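Long-range contacts in microtubule-associated protein 1 light chain 3 (PDB 4EOY), which binds a peptide of its partner Atg3 as the malaria parasite's ubiquitin-fold Atg8, probably on the way to its conjugation to membrane lipid: residues P6-D10 with D112-Y118; S42-I47 with E120-E124; I47-F52 with L67-I71; L53-N57 with L101-D105. The protein carries 3 engineered substitutions. All coordinates share one frame; numbering follows the deposited sequence.

Interaction 1: residues P6-D10 with D112-Y118; sequences PSLKD and DEDGYLY. With CA (calcium ion), chain G.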
loop_
_atom_site.group_PDB
_atom_site.type_symbol
_atom_site.label_atom_id
_atom_site.label_comp_id
_atom_site.label_asym_id
_atom_site.label_seq_id
_atom_site.Cartn_x
_atom_site.Cartn_y
_atom_site.Cartn_z
ATOM N N PRO A 6 -7.548 9.021 -9.564
ATOM C CA PRO A 6 -7.050 7.959 -10.443
ATOM C C PRO A 6 -6.414 6.811 -9.657
ATOM O O PRO A 6 -5.552 7.053 -8.796
ATOM C CB PRO A 6 -6.018 8.675 -11.316
ATOM C CG PRO A 6 -5.565 9.840 -10.499
ATOM C CD PRO A 6 -6.758 10.262 -9.689
ATOM N N SER A 7 -6.852 5.581 -9.947
ATOM C CA SER A 7 -6.379 4.375 -9.254
ATOM C C SER A 7 -5.954 3.272 -10.248
ATOM O O SER A 7 -6.028 3.451 -11.469
ATOM C CB SER A 7 -7.467 3.848 -8.307
ATOM O OG SER A 7 -7.112 2.591 -7.736
ATOM N N LEU A 8 -5.519 2.136 -9.706
ATOM C CA LEU A 8 -5.047 1.009 -10.504
ATOM C C LEU A 8 -6.183 0.334 -11.276
ATOM O O LEU A 8 -5.957 -0.289 -12.324
ATOM C CB LEU A 8 -4.366 -0.015 -9.607
ATOM C CG LEU A 8 -3.462 -1.018 -10.317
ATOM C CD1 LEU A 8 -2.096 -0.397 -10.588
ATOM C CD2 LEU A 8 -3.317 -2.264 -9.468
ATOM N N LYS A 9 -7.402 0.464 -10.757
ATOM C CA LYS A 9 -8.599 -0.072 -11.416
ATOM C C LYS A 9 -8.856 0.615 -12.759
ATOM O O LYS A 9 -9.387 0.007 -13.687
ATOM C CB LYS A 9 -9.810 0.069 -10.495
ATOM C CG LYS A 9 -9.662 -0.705 -9.198
ATOM C CD LYS A 9 -10.900 -0.614 -8.324
ATOM C CE LYS A 9 -10.849 -1.661 -7.223
ATOM N NZ LYS A 9 -11.962 -1.508 -6.255
ATOM N N ASP A 10 -8.459 1.880 -12.855
ATOM C CA ASP A 10 -8.591 2.641 -14.093
ATOM C C ASP A 10 -7.445 2.322 -15.060
ATOM O O ASP A 10 -7.569 2.500 -16.281
ATOM C CB ASP A 10 -8.620 4.144 -13.784
ATOM C CG ASP A 10 -9.485 4.490 -12.558
ATOM O OD1 ASP A 10 -10.175 3.600 -12.016
ATOM O OD2 ASP A 10 -9.462 5.652 -12.124
ATOM N N ASP A 112 -9.858 -6.810 -1.709
ATOM C CA ASP A 112 -10.729 -6.520 -2.822
ATOM C C ASP A 112 -11.002 -7.802 -3.609
ATOM O O ASP A 112 -10.216 -8.731 -3.580
ATOM C CB ASP A 112 -10.055 -5.472 -3.703
ATOM C CG ASP A 112 -10.989 -4.858 -4.719
ATOM O OD1 ASP A 112 -11.375 -5.553 -5.681
ATOM O OD2 ASP A 112 -11.313 -3.656 -4.569
ATOM N N GLU A 113 -12.118 -7.832 -4.326
ATOM C CA GLU A 113 -12.479 -8.976 -5.141
ATOM C C GLU A 113 -11.409 -9.309 -6.183
ATOM O O GLU A 113 -11.244 -10.473 -6.543
ATOM C CB GLU A 113 -13.833 -8.728 -5.828
ATOM C CG GLU A 113 -14.324 -9.904 -6.654
ATOM C CD GLU A 113 -15.832 -9.916 -6.843
ATOM O OE1 GLU A 113 -16.426 -8.822 -6.976
ATOM O OE2 GLU A 113 -16.419 -11.024 -6.869
ATOM N N ASP A 114 -10.679 -8.297 -6.651
ATOM C CA ASP A 114 -9.603 -8.516 -7.620
ATOM C C ASP A 114 -8.326 -9.148 -7.010
ATOM O O ASP A 114 -7.368 -9.431 -7.738
ATOM C CB ASP A 114 -9.273 -7.223 -8.403
ATOM C CG ASP A 114 -8.661 -6.127 -7.543
ATOM O OD1 ASP A 114 -8.314 -6.355 -6.371
ATOM O OD2 ASP A 114 -8.518 -5.018 -8.076
ATOM N N GLY A 115 -8.322 -9.370 -5.695
ATOM C CA GLY A 115 -7.191 -10.014 -5.010
ATOM C C GLY A 115 -6.260 -9.061 -4.262
ATOM O O GLY A 115 -5.424 -9.501 -3.475
ATOM N N TYR A 116 -6.403 -7.755 -4.507
ATOM C CA TYR A 116 -5.529 -6.746 -3.907
ATOM C C TYR A 116 -6.066 -6.236 -2.575
ATOM O O TYR A 116 -7.280 -6.147 -2.370
ATOM C CB TYR A 116 -5.350 -5.540 -4.850
ATOM C CG TYR A 116 -4.333 -5.731 -5.952
ATOM C CD1 TYR A 116 -2.965 -5.786 -5.658
ATOM C CD2 TYR A 116 -4.729 -5.872 -7.281
ATOM C CE1 TYR A 116 -2.016 -5.985 -6.651
ATOM C CE2 TYR A 116 -3.789 -6.078 -8.283
ATOM C CZ TYR A 116 -2.428 -6.132 -7.955
ATOM O OH TYR A 116 -1.473 -6.325 -8.937
ATOM N N LEU A 117 -5.148 -5.893 -1.669
ATOM C CA LEU A 117 -5.491 -5.087 -0.523
ATOM C C LEU A 117 -5.229 -3.622 -0.869
ATOM O O LEU A 117 -4.073 -3.201 -1.051
ATOM C CB LEU A 117 -4.694 -5.490 0.701
ATOM C CG LEU A 117 -5.085 -4.758 1.995
ATOM C CD1 LEU A 117 -6.505 -5.140 2.356
ATOM C CD2 LEU A 117 -4.094 -5.067 3.112
ATOM N N TYR A 118 -6.303 -2.843 -0.957
ATOM C CA TYR A 118 -6.192 -1.428 -1.295
ATOM C C TYR A 118 -6.120 -0.611 -0.034
ATOM O O TYR A 118 -6.941 -0.777 0.889
ATOM C CB TYR A 118 -7.386 -0.980 -2.126
ATOM C CG TYR A 118 -7.338 -1.441 -3.569
ATOM C CD1 TYR A 118 -7.863 -2.664 -3.941
ATOM C CD2 TYR A 118 -6.772 -0.645 -4.554
ATOM C CE1 TYR A 118 -7.816 -3.090 -5.251
ATOM C CE2 TYR A 118 -6.733 -1.061 -5.870
ATOM C CZ TYR A 118 -7.250 -2.292 -6.208
ATOM O OH TYR A 118 -7.187 -2.699 -7.531
HETATM CA CA CA G . -3.675 7.351 -7.729
HETATM O O HOH W 1 -3.263 6.543 -10.347
HETATM O O HOH W 2 -1.365 7.076 -6.479
HETATM O O HOH W 3 -5.016 8.473 -6.268
#
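Ser7, Leu8 and Lys9 touch the turn and strand start at 112-118. Pro6, just before them, gives its carbonyl O to a calcium ion at 2.2 Å, and three waters also bind this ion. Ser7 puts OG near CE2 of the Tyr118 ring. Leu8 brings one methyl to the contact: CD2 lies 4.0 Å from CE2 of Tyr116, and Leu8 comes in nearly perpendicular to the tyrosine side chain. Lys9 does most of the work. Its chain is extended beyond CG and passes Tyr118, with CG 3.6 Å from the tyrosine OH. At the far end NZ forms a salt bridge to Asp112 OD2 at 2.8 Å, on the syn side, 20° out of the carboxylate plane. The same ammonium sits over the face of the Tyr118 ring, 4.9 Å from its centroid and 22° off the normal, a cation-pi contact. Lys9 is thus paired with a charge and an aromatic face at once.

The acidic partners are held by their own turn. Asp112 to Gly115 is a type I beta turn, and Asp112 OD1 takes the amide of Asp114 in an Asx turn. Asp114 forms a second Asx turn with the amide of Tyr116. Its OD2 accepts the Tyr118 hydroxyl at 2.7 Å through the syn lone pair, which fixes the end of that ring.

Arg17 of helix 14-27 forms a salt bridge with Asp114 and also touches Lys9 and Tyr118. Leu8 and Tyr116 both pack on Val35, so the N-terminal segment packs against strand 31-38 and helix 14-27.

Interaction 2: residues S42-I47 with E120-E124; sequences SNLPII and EYSSE. Engineered in segment 120-124: Ser123 (natural residue Cys).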
loop_
_atom_site.group_PDB
_atom_site.type_symbol
_atom_site.label_atom_id
_atom_site.label_comp_id
_atom_site.label_asym_id
_atom_site.label_seq_id
_atom_site.Cartn_x
_atom_site.Cartn_y
_atom_site.Cartn_z
ATOM N N SER A 42 -3.547 17.383 -1.538
ATOM C CA SER A 42 -2.780 18.167 -0.578
ATOM C C SER A 42 -1.289 18.180 -0.961
ATOM O O SER A 42 -0.934 17.882 -2.091
ATOM C CB SER A 42 -3.012 17.627 0.852
ATOM O OG SER A 42 -2.476 16.336 1.055
ATOM N N ASN A 43 -0.429 18.535 -0.017
ATOM C CA ASN A 43 1.020 18.600 -0.254
ATOM C C ASN A 43 1.720 17.247 -0.194
ATOM O O ASN A 43 2.941 17.160 -0.396
ATOM C CB ASN A 43 1.666 19.518 0.781
ATOM C CG ASN A 43 1.505 18.997 2.202
ATOM O OD1 ASN A 43 0.501 18.362 2.529
ATOM N ND2 ASN A 43 2.496 19.264 3.050
ATOM N N LEU A 44 0.962 16.193 0.115
ATOM C CA LEU A 44 1.494 14.837 0.053
ATOM C C LEU A 44 1.723 14.424 -1.407
ATOM O O LEU A 44 0.828 14.587 -2.265
ATOM C CB LEU A 44 0.568 13.829 0.731
ATOM C CG LEU A 44 0.366 13.951 2.240
ATOM C CD1 LEU A 44 -0.479 12.779 2.730
ATOM C CD2 LEU A 44 1.700 13.969 2.978
ATOM N N PRO A 45 2.925 13.902 -1.694
ATOM C CA PRO A 45 3.293 13.570 -3.067
ATOM C C PRO A 45 2.657 12.277 -3.572
ATOM O O PRO A 45 2.342 11.383 -2.790
ATOM C CB PRO A 45 4.819 13.412 -2.974
ATOM C CG PRO A 45 5.045 12.908 -1.591
ATOM C CD PRO A 45 4.012 13.584 -0.741
ATOM N N ILE A 46 2.492 12.181 -4.884
ATOM C CA ILE A 46 2.040 10.947 -5.501
ATOM C C ILE A 46 3.253 10.040 -5.664
ATOM O O ILE A 46 4.187 10.382 -6.382
ATOM C CB ILE A 46 1.392 11.213 -6.861
ATOM C CG1 ILE A 46 0.121 12.038 -6.677
ATOM C CG2 ILE A 46 1.045 9.899 -7.537
ATOM C CD1 ILE A 46 -0.448 12.590 -7.962
ATOM N N ILE A 47 3.242 8.906 -4.971
ATOM C CA ILE A 47 4.336 7.931 -5.048
ATOM C C ILE A 47 4.279 7.204 -6.391
ATOM O O ILE A 47 3.198 6.820 -6.855
ATOM C CB ILE A 47 4.333 6.938 -3.854
ATOM C CG1 ILE A 47 3.050 6.094 -3.798
ATOM C CG2 ILE A 47 4.510 7.697 -2.557
ATOM C CD1 ILE A 47 2.944 5.213 -2.562
ATOM N N GLU A 120 -5.143 3.505 1.477
ATOM C CA GLU A 120 -5.124 4.888 1.006
ATOM C C GLU A 120 -4.503 5.802 2.011
ATOM O O GLU A 120 -4.585 5.551 3.203
ATOM C CB GLU A 120 -6.552 5.359 0.709
ATOM C CG GLU A 120 -7.220 4.602 -0.431
ATOM C CD GLU A 120 -8.622 5.077 -0.705
ATOM O OE1 GLU A 120 -9.392 5.195 0.269
ATOM O OE2 GLU A 120 -8.959 5.323 -1.890
ATOM N N TYR A 121 -3.861 6.862 1.535
ATOM C CA TYR A 121 -3.296 7.849 2.429
ATOM C C TYR A 121 -3.921 9.199 2.154
ATOM O O TYR A 121 -4.289 9.524 1.016
ATOM C CB TYR A 121 -1.766 7.920 2.355
ATOM C CG TYR A 121 -1.137 8.259 1.006
ATOM C CD1 TYR A 121 -0.875 9.566 0.638
ATOM C CD2 TYR A 121 -0.726 7.259 0.146
ATOM C CE1 TYR A 121 -0.263 9.869 -0.560
ATOM C CE2 TYR A 121 -0.121 7.553 -1.067
ATOM C CZ TYR A 121 0.096 8.863 -1.419
ATOM O OH TYR A 121 0.708 9.128 -2.627
ATOM N N SER A 122 -4.060 9.951 3.241
ATOM C CA SER A 122 -4.621 11.262 3.226
ATOM C C SER A 122 -3.846 12.165 4.172
ATOM O O SER A 122 -3.217 11.689 5.108
ATOM C CB SER A 122 -6.070 11.203 3.668
ATOM O OG SER A 122 -6.641 12.491 3.566
ATOM N N SER A 123 -3.896 13.464 3.914
ATOM C CA SER A 123 -3.354 14.459 4.859
ATOM C C SER A 123 -4.335 14.749 6.010
ATOM O O SER A 123 -3.950 15.352 7.013
ATOM C CB SER A 123 -3.026 15.761 4.132
ATOM O OG SER A 123 -4.184 16.305 3.508
ATOM N N GLU A 124 -5.589 14.313 5.861
ATOM C CA GLU A 124 -6.634 14.520 6.873
ATOM C C GLU A 124 -7.087 13.190 7.454
ATOM O O GLU A 124 -7.034 12.142 6.793
ATOM C CB GLU A 124 -7.843 15.238 6.260
ATOM C CG GLU A 124 -7.537 16.616 5.675
ATOM C CD GLU A 124 -8.765 17.331 5.113
ATOM O OE1 GLU A 124 -9.896 16.825 5.297
ATOM O OE2 GLU A 124 -8.612 18.406 4.480
#
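The hydroxyl of Tyr121 donates to the carbonyl O of Pro45, with OH and O 2.8 Å apart. The donor lies in the carbonyl plane, on a lone pair, with a C=O...donor angle of 141°. This bond joins the loop after strand 31-38 to strand 117-122, a central strand of the ubiquitin-like beta-grasp sheet. The loop runs roughly against the strand, with end-to-end directions 148° apart.

CG of Tyr121 lies between its backbone N and carbonyl carbon (chi1 59°), which sends the ring toward the loop, and the ring is bordered by apolar groups. Leu44 CD1 comes to the ring edge, near its plane, 3.9 Å from CD1 of Tyr121. The same methyl lies against the backbone where Ser122 meets Ser123. Ile47 runs past the ring the other way, and its CD1 is 4.1 Å from CE2 of Tyr121. Ile36 touches both Ile47 and Tyr121, and Ile71 of helix 60-72 also packs on the tyrosine. The ring therefore sits between the loop, the sheet and that helix, while its polar end is taken up by the Pro45 carbonyl.

Farther along, the strand gives way to an ST turn, in which the amide of Glu124 donates to Ser122 OG. Arg38 NE of strand 31-38 hydrogen-bonds the carbonyl O of Leu44. Ser123, an engineered residue in place of cysteine, turns its side chain to Ser42. Its OG accepts a hydrogen bond from Asn40 ND2 and lies 3.0 Å from Ser42 OG.

Interaction 3: residues I47-F52 with L67-I71; sequences IEKKKF and LHQHI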
loop_
_atom_site.group_PDB
_atom_site.type_symbol
_atom_site.label_atom_id
_atom_site.label_comp_id
_atom_site.label_asym_id
_atom_site.label_seq_id
_atom_site.Cartn_x
_atom_site.Cartn_y
_atom_site.Cartn_z
ATOM N N ILE A 47 3.242 8.906 -4.971
ATOM C CA ILE A 47 4.336 7.931 -5.048
ATOM C C ILE A 47 4.279 7.204 -6.391
ATOM O O ILE A 47 3.198 6.820 -6.855
ATOM C CB ILE A 47 4.333 6.938 -3.854
ATOM C CG1 ILE A 47 3.050 6.094 -3.798
ATOM C CG2 ILE A 47 4.510 7.697 -2.557
ATOM C CD1 ILE A 47 2.944 5.213 -2.562
ATOM N N GLU A 48 5.440 7.062 -7.027
ATOM C CA GLU A 48 5.541 6.407 -8.333
ATOM C C GLU A 48 5.497 4.893 -8.191
ATOM O O GLU A 48 4.983 4.209 -9.084
ATOM C CB GLU A 48 6.823 6.828 -9.057
ATOM C CG GLU A 48 6.937 8.332 -9.267
ATOM C CD GLU A 48 8.054 8.715 -10.216
ATOM O OE1 GLU A 48 9.116 8.055 -10.190
ATOM O OE2 GLU A 48 7.867 9.683 -10.984
ATOM N N LYS A 49 6.048 4.385 -7.081
ATOM C CA LYS A 49 5.982 2.959 -6.745
ATOM C C LYS A 49 4.974 2.718 -5.623
ATOM O O LYS A 49 5.154 3.196 -4.492
ATOM C CB LYS A 49 7.371 2.425 -6.365
ATOM C CG LYS A 49 8.195 2.023 -7.582
ATOM C CD LYS A 49 9.436 1.224 -7.218
ATOM C CE LYS A 49 10.682 2.094 -7.185
ATOM N NZ LYS A 49 11.110 2.560 -8.534
ATOM N N LYS A 50 3.910 1.983 -5.953
ATOM C CA LYS A 50 2.758 1.842 -5.060
ATOM C C LYS A 50 2.293 0.411 -4.813
ATOM O O LYS A 50 1.319 0.192 -4.080
ATOM C CB LYS A 50 1.586 2.670 -5.595
ATOM C CG LYS A 50 1.114 2.273 -6.981
ATOM C CD LYS A 50 -0.007 3.183 -7.427
ATOM C CE LYS A 50 -0.729 2.644 -8.648
ATOM N NZ LYS A 50 -1.935 3.480 -8.948
ATOM N N LYS A 51 3.009 -0.563 -5.366
ATOM C CA LYS A 51 2.659 -1.970 -5.196
ATOM C C LYS A 51 3.632 -2.616 -4.217
ATOM O O LYS A 51 4.842 -2.518 -4.390
ATOM C CB LYS A 51 2.711 -2.697 -6.544
ATOM C CG LYS A 51 1.829 -2.074 -7.608
ATOM C CD LYS A 51 1.068 -3.095 -8.443
ATOM C CE LYS A 51 1.995 -3.921 -9.317
ATOM N NZ LYS A 51 1.268 -4.897 -10.175
ATOM N N PHE A 52 3.085 -3.268 -3.199
ATOM C CA PHE A 52 3.860 -3.897 -2.152
ATOM C C PHE A 52 3.511 -5.365 -2.026
ATOM O O PHE A 52 2.347 -5.752 -2.185
ATOM C CB PHE A 52 3.558 -3.220 -0.815
ATOM C CG PHE A 52 4.148 -1.865 -0.696
ATOM C CD1 PHE A 52 3.570 -0.796 -1.343
ATOM C CD2 PHE A 52 5.311 -1.666 0.046
ATOM C CE1 PHE A 52 4.120 0.464 -1.242
ATOM C CE2 PHE A 52 5.871 -0.403 0.154
ATOM C CZ PHE A 52 5.269 0.664 -0.494
ATOM N N LEU A 67 5.395 2.616 5.595
ATOM C CA LEU A 67 4.652 3.355 4.569
ATOM C C LEU A 67 4.781 4.873 4.753
ATOM O O LEU A 67 4.838 5.614 3.777
ATOM C CB LEU A 67 3.185 2.925 4.573
ATOM C CG LEU A 67 2.408 3.084 3.273
ATOM C CD1 LEU A 67 3.134 2.450 2.107
ATOM C CD2 LEU A 67 1.031 2.458 3.419
ATOM N N HIS A 68 4.846 5.320 6.009
ATOM C CA HIS A 68 5.094 6.718 6.344
ATOM C C HIS A 68 6.362 7.213 5.708
ATOM O O HIS A 68 6.387 8.297 5.124
ATOM C CB HIS A 68 5.212 6.879 7.857
ATOM C CG HIS A 68 5.023 8.298 8.347
ATOM N ND1 HIS A 68 5.796 9.324 7.929
ATOM C CD2 HIS A 68 4.129 8.836 9.282
ATOM C CE1 HIS A 68 5.406 10.464 8.545
ATOM N NE2 HIS A 68 4.385 10.165 9.370
ATOM N N GLN A 69 7.427 6.429 5.832
ATOM C CA GLN A 69 8.736 6.810 5.302
ATOM C C GLN A 69 8.701 6.844 3.789
ATOM O O GLN A 69 9.120 7.828 3.173
ATOM C CB GLN A 69 9.826 5.827 5.752
ATOM C CG GLN A 69 9.933 5.645 7.253
ATOM C CD GLN A 69 10.083 6.960 7.975
ATOM O OE1 GLN A 69 10.971 7.738 7.657
ATOM N NE2 GLN A 69 9.210 7.222 8.950
ATOM N N HIS A 70 8.172 5.778 3.187
ATOM C CA HIS A 70 8.112 5.695 1.720
ATOM C C HIS A 70 7.426 6.908 1.131
ATOM O O HIS A 70 7.967 7.569 0.222
ATOM C CB HIS A 70 7.445 4.394 1.295
ATOM C CG HIS A 70 7.367 4.192 -0.201
ATOM N ND1 HIS A 70 8.449 3.894 -0.956
ATOM C CD2 HIS A 70 6.277 4.235 -1.074
ATOM C CE1 HIS A 70 8.080 3.775 -2.249
ATOM N NE2 HIS A 70 6.749 3.980 -2.324
ATOM N N ILE A 71 6.247 7.246 1.655
ATOM C CA ILE A 71 5.475 8.364 1.097
ATOM C C ILE A 71 6.242 9.688 1.204
ATOM O O ILE A 71 6.113 10.569 0.342
ATOM C CB ILE A 71 4.106 8.510 1.777
ATOM C CG1 ILE A 71 3.231 7.290 1.465
ATOM C CG2 ILE A 71 3.408 9.792 1.314
ATOM C CD1 ILE A 71 2.112 7.040 2.472
#
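Phe52 meets one face of the His70 ring edge-on, while Ile47 and Lys49 lie at its edge. The aromatic pair is T-shaped, with planes at 88° and centroids 5.4 Å apart. The atom that leads is CZ of Phe52, 3.7 Å above the histidine plane and offset toward the rim. Ile47 CD1 lies near that plane, 3.8 Å from CD2 of His70. The carbonyl O of Lys49 accepts from His70 NE2 at 2.8 Å, with an N-H...O angle of 157°.

His70 reaches across because CG is anti to the backbone N (chi1 -178°). One turn earlier on helix 60-72, Leu67 CD1 sits 3.8 Å from Phe52 CZ. Ile71, the residue after His70, offers CG1 to Ile47 CG2 at 4.2 Å.

The bound Atg3 peptide places apolar side chains on Lys49, Phe52 and His70, consistent with a hydrophobic peptide-binding pocket of Atg8 proteins. The NE2 bond implies a hydrogen on that nitrogen. Together with the Phe52 edge, it probably fixes the imidazole's rotation at the pocket wall.

Interaction 4: residues L53-N57 with L101-D105; sequences LVPMN and LLMQD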
loop_
_atom_site.group_PDB
_atom_site.type_symbol
_atom_site.label_atom_id
_atom_site.label_comp_id
_atom_site.label_asym_id
_atom_site.label_seq_id
_atom_site.Cartn_x
_atom_site.Cartn_y
_atom_site.Cartn_z
ATOM N N LEU A 53 4.518 -6.170 -1.728
ATOM C CA LEU A 53 4.328 -7.579 -1.445
ATOM C C LEU A 53 4.746 -7.761 0.002
ATOM O O LEU A 53 5.934 -7.894 0.300
ATOM C CB LEU A 53 5.174 -8.407 -2.408
ATOM C CG LEU A 53 4.717 -9.820 -2.733
ATOM C CD1 LEU A 53 3.237 -9.839 -3.115
ATOM C CD2 LEU A 53 5.571 -10.376 -3.862
ATOM N N VAL A 54 3.772 -7.717 0.912
ATOM C CA VAL A 54 4.045 -7.574 2.347
ATOM C C VAL A 54 4.004 -8.921 3.078
ATOM O O VAL A 54 3.063 -9.692 2.905
ATOM C CB VAL A 54 3.006 -6.653 2.985
ATOM C CG1 VAL A 54 3.296 -6.442 4.465
ATOM C CG2 VAL A 54 2.979 -5.322 2.248
ATOM N N PRO A 55 5.015 -9.209 3.908
ATOM C CA PRO A 55 5.003 -10.471 4.642
ATOM C C PRO A 55 3.732 -10.618 5.469
ATOM O O PRO A 55 3.304 -9.654 6.112
ATOM C CB PRO A 55 6.223 -10.367 5.560
ATOM C CG PRO A 55 7.098 -9.365 4.922
ATOM C CD PRO A 55 6.183 -8.390 4.259
ATOM N N MET A 56 3.141 -11.806 5.445
ATOM C CA MET A 56 1.859 -12.033 6.116
ATOM C C MET A 56 1.883 -11.756 7.631
ATOM O O MET A 56 0.899 -11.259 8.178
ATOM C CB MET A 56 1.365 -13.449 5.845
ATOM C CG MET A 56 2.213 -14.548 6.464
ATOM S SD MET A 56 1.454 -16.159 6.244
ATOM C CE MET A 56 2.476 -17.167 7.324
ATOM N N ASN A 57 2.992 -12.089 8.300
ATOM C CA ASN A 57 3.144 -11.892 9.751
ATOM C C ASN A 57 3.637 -10.508 10.186
ATOM O O ASN A 57 3.759 -10.237 11.382
ATOM C CB ASN A 57 4.010 -12.991 10.374
ATOM C CG ASN A 57 3.220 -14.244 10.721
ATOM O OD1 ASN A 57 2.011 -14.200 10.955
ATOM N ND2 ASN A 57 3.906 -15.362 10.785
ATOM N N LEU A 101 -2.765 -5.663 14.786
ATOM C CA LEU A 101 -3.175 -6.807 13.970
ATOM C C LEU A 101 -2.037 -7.200 13.033
ATOM O O LEU A 101 -1.074 -6.444 12.865
ATOM C CB LEU A 101 -4.414 -6.460 13.134
ATOM C CG LEU A 101 -5.755 -6.271 13.863
ATOM C CD1 LEU A 101 -6.867 -5.878 12.889
ATOM C CD2 LEU A 101 -6.145 -7.520 14.638
ATOM N N LEU A 102 -2.159 -8.391 12.445
ATOM C CA LEU A 102 -1.268 -8.849 11.376
ATOM C C LEU A 102 -1.756 -8.321 10.039
ATOM O O LEU A 102 -2.944 -8.078 9.851
ATOM C CB LEU A 102 -1.238 -10.382 11.307
ATOM C CG LEU A 102 -0.738 -11.183 12.499
ATOM C CD1 LEU A 102 -0.843 -12.658 12.149
ATOM C CD2 LEU A 102 0.687 -10.832 12.895
ATOM N N MET A 103 -0.839 -8.160 9.092
ATOM C CA MET A 103 -1.209 -7.728 7.742
ATOM C C MET A 103 -2.039 -8.777 7.019
ATOM O O MET A 103 -2.772 -8.458 6.085
ATOM C CB MET A 103 0.037 -7.382 6.898
ATOM C CG MET A 103 0.633 -5.994 7.164
ATOM S SD MET A 103 -0.496 -4.626 6.785
ATOM C CE MET A 103 -0.890 -4.877 5.064
ATOM N N GLN A 104 -1.940 -10.036 7.441
ATOM C CA GLN A 104 -2.813 -11.061 6.897
ATOM C C GLN A 104 -4.270 -10.781 7.269
ATOM O O GLN A 104 -5.165 -11.025 6.465
ATOM C CB GLN A 104 -2.410 -12.444 7.400
ATOM C CG GLN A 104 -3.247 -13.589 6.833
ATOM C CD GLN A 104 -3.047 -13.790 5.339
ATOM O OE1 GLN A 104 -2.000 -13.416 4.778
ATOM N NE2 GLN A 104 -4.037 -14.398 4.682
ATOM N N ASP A 105 -4.497 -10.295 8.490
ATOM C CA ASP A 105 -5.840 -10.058 8.983
ATOM C C ASP A 105 -6.524 -9.004 8.119
ATOM O O ASP A 105 -7.627 -9.221 7.610
ATOM C CB ASP A 105 -5.800 -9.659 10.452
ATOM C CG ASP A 105 -5.465 -10.824 11.347
ATOM O OD1 ASP A 105 -6.032 -11.936 11.110
ATOM O OD2 ASP A 105 -4.651 -10.636 12.287
#
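The end of strand 51-55 meets the first turn of helix 103-110 in this ubiquitin-like fold, and the main link is from Met56 to Gln104. The carbonyl O of Met56 accepts from the backbone N of Gln104 at 3.2 Å. The donor lies in the carbonyl plane on a lone pair, but the N-H...O angle is only 137°, so the bond is bent. Leu102 occupies the N-cap position of this helix. Its carbonyl O takes a weak bond from the amide of Asp105.

Several side chains pack around this link. Val54 points CG1 at CG of Met103, 3.8 Å away. The Met103 chain is bent at its second and third torsions. This buried side chain also packs on Ile32 of strand 31-38 and on Val60 and Phe63 of helix 60-72. Leu102 runs alongside Asn57, with Leu102 CD1 3.5 Å from Asn57 OD1. Gln104 bends at its second torsion (67°) and brings OE1 to 3.5 Å from CB of Met56. Its NE2 donates instead to Glu108, one turn on.

The bound peptide packs on Val54 and Pro55 of the same strand. In chemical terms the contact is a backbone carbonyl serving an early helix amide. An amide at a helix start has no earlier helical carbonyl to meet, and the residue just after the strand, Met56, supplies one here. The apolar pair of Val54 and Met103 adds a buried contact beside this polar link.

From the N terminus, residues 6-10 are joined to 112-118 by interaction 1, which closes a loop around most of the chain. Interaction 2 starts at 42-47 and ends at 120-124, so it crosses interaction 1 and extends along the same strand, 117-122. Interaction 3, between 47-52 and 67-71, shares Ile47 with interaction 2 and closes the shortest loop. It lies within both longer ones. Interaction 4 joins 53-57 to 101-105, again within both, and crosses interaction 3 along strand 51-55. Together they tie the N-terminal turn, the loop after strand 31-38, helix 60-72 and helix 103-110 to one sheet.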